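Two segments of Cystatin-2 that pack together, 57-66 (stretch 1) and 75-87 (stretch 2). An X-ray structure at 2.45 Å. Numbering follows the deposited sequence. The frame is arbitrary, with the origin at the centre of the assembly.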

# COMPACT_ATOMS: atom_id res chain seq x y z
N THR A 57 -1.21 -2.59 7.21
CA THR A 57 -1.31 -4.02 7.12
C THR A 57 -2.46 -4.28 6.12
O THR A 57 -3.62 -3.89 6.34
N ILE A 58 -2.10 -4.89 5.00
CA ILE A 58 -3.00 -5.05 3.87
C ILE A 58 -2.95 -6.46 3.33
O ILE A 58 -1.97 -7.19 3.52
N GLU A 59 -4.03 -6.85 2.66
CA GLU A 59 -4.04 -8.06 1.86
C GLU A 59 -3.92 -7.72 0.40
O GLU A 59 -4.62 -6.85 -0.12
N ILE A 60 -2.98 -8.41 -0.26
CA ILE A 60 -2.71 -8.18 -1.67
C ILE A 60 -2.97 -9.42 -2.50
O ILE A 60 -3.05 -10.54 -1.97
N SER A 61 -3.09 -9.21 -3.81
CA SER A 61 -3.43 -10.27 -4.75
C SER A 61 -2.96 -9.80 -6.11
O SER A 61 -3.07 -8.62 -6.42
N PRO A 62 -2.42 -10.72 -6.93
CA PRO A 62 -2.03 -10.36 -8.31
C PRO A 62 -3.21 -9.81 -9.12
O PRO A 62 -4.31 -10.39 -9.08
N SER A 63 -2.97 -8.71 -9.84
CA SER A 63 -3.99 -8.06 -10.68
C SER A 63 -3.97 -8.52 -12.14
O SER A 63 -3.12 -9.28 -12.56
N VAL A 64 -4.94 -8.05 -12.90
CA VAL A 64 -5.03 -8.32 -14.31
C VAL A 64 -4.08 -7.44 -15.15
O VAL A 64 -3.91 -7.67 -16.35
N CYS A 65 -3.46 -6.45 -14.52
CA CYS A 65 -2.60 -5.51 -15.25
C CYS A 65 -1.17 -5.97 -15.40
O CYS A 65 -0.46 -6.15 -14.42
N LYS A 66 -0.74 -6.14 -16.64
CA LYS A 66 0.62 -6.53 -16.93
C LYS A 66 1.56 -5.33 -16.90
O LYS A 66 1.33 -4.30 -17.57
N GLU A 75 -8.63 1.19 -10.19
CA GLU A 75 -9.91 0.90 -10.83
C GLU A 75 -9.79 -0.17 -11.91
O GLU A 75 -10.67 -1.03 -12.07
N GLN A 76 -8.68 -0.13 -12.64
CA GLN A 76 -8.49 -1.00 -13.79
C GLN A 76 -7.90 -2.31 -13.32
O GLN A 76 -8.34 -3.38 -13.72
N CYS A 77 -6.92 -2.22 -12.42
CA CYS A 77 -6.13 -3.38 -12.01
C CYS A 77 -6.76 -4.10 -10.84
O CYS A 77 -6.23 -4.09 -9.74
N VAL A 78 -7.91 -4.71 -11.10
CA VAL A 78 -8.57 -5.57 -10.13
C VAL A 78 -7.77 -6.88 -9.98
O VAL A 78 -6.98 -7.23 -10.87
N PRO A 79 -7.95 -7.58 -8.84
CA PRO A 79 -7.37 -8.92 -8.66
C PRO A 79 -7.79 -9.89 -9.76
O PRO A 79 -8.96 -9.86 -10.18
N LYS A 80 -6.88 -10.75 -10.20
CA LYS A 80 -7.28 -11.89 -11.04
C LYS A 80 -8.32 -12.75 -10.31
O LYS A 80 -9.31 -13.23 -10.89
N ASP A 81 -8.09 -12.90 -9.00
CA ASP A 81 -8.82 -13.83 -8.13
C ASP A 81 -8.55 -13.39 -6.69
O ASP A 81 -7.48 -13.65 -6.14
N ALA A 82 -9.54 -12.71 -6.10
CA ALA A 82 -9.35 -12.00 -4.82
C ALA A 82 -9.30 -12.95 -3.61
O ALA A 82 -8.87 -12.56 -2.52
N GLN A 83 -9.74 -14.20 -3.83
CA GLN A 83 -9.57 -15.26 -2.84
C GLN A 83 -8.10 -15.65 -2.56
O GLN A 83 -7.80 -16.14 -1.47
N GLN A 84 -7.20 -15.42 -3.53
CA GLN A 84 -5.75 -15.67 -3.34
C GLN A 84 -5.05 -14.47 -2.69
O GLN A 84 -4.58 -13.57 -3.36
N LYS A 85 -4.99 -14.47 -1.37
CA LYS A 85 -4.56 -13.28 -0.63
C LYS A 85 -3.18 -13.45 0.00
O LYS A 85 -2.80 -14.55 0.42
N SER A 86 -2.43 -12.35 0.06
CA SER A 86 -1.17 -12.31 0.82
C SER A 86 -1.19 -11.09 1.71
O SER A 86 -1.61 -10.01 1.30
N THR A 87 -0.71 -11.27 2.93
CA THR A 87 -0.72 -10.22 3.91
C THR A 87 0.63 -9.55 3.93
O THR A 87 1.66 -10.22 4.07

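The two stretches run antiparallel, joined by backbone hydrogen bonds from the Ile-60 and Ser-86 pair to the Val-64 and Val-78 pair, with a side-chain hydroxyl and a water adding polar links at Ser-61 and Pro-62. In the regular part, Ile-60 and Ser-86 form a hydrogen-bonded pair: Ile-60 N donates to Ser-86 O at 2.6 Å, and Ser-86 N returns a bond to Ile-60 O at 2.8 Å. The side chains of this pair share one face of the sheet. Ile-60, chi1 p and chi2 t, brings CG1 to 3.9 Å from CB of Ser-86 (m). On the other face, Glu-59 (m, t) lies beside Thr-87 (m), with Glu-59 CG 3.7 Å from Thr-87 OG1. The carboxylate of Glu-59 also meets the aliphatic part of Lys-85, Glu-59 OE1 lying 2.9 Å from Lys-85 CD, while Lys-85 NZ turns to its own stretch and donates to Ala-82 O at 3.3 Å. Both Glu-59 OE2 and Thr-87 OG1 are satisfied elsewhere in the structure.

Ser-61 is the polar centre of the contact. Its CA-to-CB bond points toward stretch 2, and the t rotamer places OG where it donates to Gln-84 O at 2.6 Å. The hydroxyl spends its single proton there and still has lone pairs to offer, so water 1 donates to Ser-61 OG at 2.7 Å. The same water donates to Pro-62 O at 2.8 Å and accepts from Asp-81 N at 3.1 Å, joining the strand to the start of the type I turn from Asp-81 to Gln-84. A short side chain suits this buried site, reaching the turn's carbonyl and the water while Ser-61 CB rests 4.1 Å from Pro-79 CB.

Pro-62 has no amide hydrogen to give, but its carbonyl is doubly used: besides the water, Pro-62 O accepts from Lys-80 N at 2.8 Å. Beyond it, Val-64 N donates to Val-78 O at 3.0 Å. The two valines are both m, and Val-64 CG2 lies 4.1 Å from Val-78 CG2. The long methylene chain of Lys-80 lies along stretch 1, Lys-80 CD 4.1 Å from Pro-62 CB and Lys-80 CE 3.2 Å from Ser-63 O.

Ser-63 (p) folds its hydroxyl back so that Ser-63 OG accepts from Cys-65 N at 3.1 Å, bracing the corner at Val-64. Just past that corner, Cys-65 and Cys-77, both m, close a disulfide, Cys-65 SG to Cys-77 SG 2.1 Å with chi3 of -92°, which covalently fastens this end of the contact.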

# COMPACT_ATOMS: atom_id res chain seq x y z
CB THR A 57 -1.59 -4.65 8.52
OG1 THR A 57 -0.62 -4.16 9.45
CG2 THR A 57 -1.50 -6.17 8.48
CB ILE A 58 -2.65 -4.07 2.72
CG1 ILE A 58 -1.40 -4.53 1.98
CG2 ILE A 58 -2.52 -2.61 3.26
CD1 ILE A 58 -0.60 -3.42 1.28
CB GLU A 59 -5.28 -8.89 2.13
CG GLU A 59 -5.21 -9.56 3.47
CD GLU A 59 -6.50 -10.21 3.88
OE1 GLU A 59 -7.50 -10.10 3.12
OE2 GLU A 59 -6.52 -10.84 4.97
CB ILE A 60 -1.28 -7.63 -1.92
CG1 ILE A 60 -0.23 -8.74 -1.74
CG2 ILE A 60 -1.02 -6.39 -1.05
CD1 ILE A 60 1.16 -8.38 -2.26
CB SER A 61 -4.94 -10.49 -4.78
OG SER A 61 -5.26 -11.82 -5.17
CB PRO A 62 -1.56 -11.68 -8.91
CG PRO A 62 -1.22 -12.56 -7.72
CD PRO A 62 -2.15 -12.14 -6.62
CB SER A 63 -3.85 -6.52 -10.63
OG SER A 63 -2.80 -6.05 -11.47
CB VAL A 64 -6.47 -8.14 -14.82
CG1 VAL A 64 -7.41 -9.20 -14.18
CG2 VAL A 64 -6.96 -6.71 -14.54
CB CYS A 65 -2.60 -4.14 -14.60
SG CYS A 65 -4.17 -3.29 -14.67
CB LYS A 66 0.68 -7.27 -18.26
CG LYS A 66 1.86 -8.20 -18.35
CD LYS A 66 2.08 -8.63 -19.76
CE LYS A 66 3.52 -9.07 -19.98
NZ LYS A 66 3.62 -10.53 -19.83
CB GLU A 75 -10.47 2.22 -11.42
CG GLU A 75 -11.59 2.10 -12.44
CD GLU A 75 -11.81 3.39 -13.21
OE1 GLU A 75 -10.82 3.96 -13.73
OE2 GLU A 75 -12.97 3.84 -13.29
CB GLN A 76 -7.58 -0.31 -14.81
CG GLN A 76 -8.03 -0.37 -16.24
CD GLN A 76 -9.51 -0.06 -16.40
OE1 GLN A 76 -9.99 1.00 -15.98
NE2 GLN A 76 -10.24 -0.99 -17.02
CB CYS A 77 -4.70 -2.96 -11.70
SG CYS A 77 -3.96 -2.02 -13.06
CB VAL A 78 -10.03 -5.85 -10.55
CG1 VAL A 78 -10.88 -4.58 -10.41
CG2 VAL A 78 -10.11 -6.42 -11.99
CB PRO A 79 -7.98 -9.38 -7.33
CG PRO A 79 -8.27 -8.13 -6.60
CD PRO A 79 -8.68 -7.14 -7.64
CB LYS A 80 -6.09 -12.77 -11.40
CG LYS A 80 -5.02 -12.11 -12.24
CD LYS A 80 -3.73 -12.93 -12.20
CE LYS A 80 -2.66 -12.37 -13.14
NZ LYS A 80 -2.78 -12.93 -14.51
CB ASP A 81 -8.33 -15.27 -8.38
CG ASP A 81 -8.99 -16.28 -7.47
OD1 ASP A 81 -9.70 -15.89 -6.52
OD2 ASP A 81 -8.79 -17.48 -7.71
CB ALA A 82 -10.44 -10.91 -4.63
CB GLN A 83 -10.39 -16.50 -3.22
CG GLN A 83 -11.87 -16.41 -2.87
CD GLN A 83 -12.71 -17.44 -3.64
OE1 GLN A 83 -12.53 -17.61 -4.86
NE2 GLN A 83 -13.62 -18.13 -2.94
CB GLN A 84 -5.03 -16.04 -4.66
CG GLN A 84 -5.74 -17.05 -5.57
CD GLN A 84 -5.92 -18.45 -4.94
OE1 GLN A 84 -5.65 -18.66 -3.75
NE2 GLN A 84 -6.38 -19.40 -5.75
CB LYS A 85 -5.60 -12.93 0.45
CG LYS A 85 -7.01 -12.66 -0.10
CD LYS A 85 -7.93 -12.02 0.94
CE LYS A 85 -9.07 -12.95 1.37
NZ LYS A 85 -10.24 -12.92 0.41
CB SER A 86 0.05 -12.26 -0.09
OG SER A 86 0.09 -13.40 -0.94
CB THR A 87 -1.10 -10.81 5.28
OG1 THR A 87 -2.42 -11.37 5.18
CG2 THR A 87 -1.07 -9.76 6.37
O HOH W 1 -5.25 -12.71 -7.72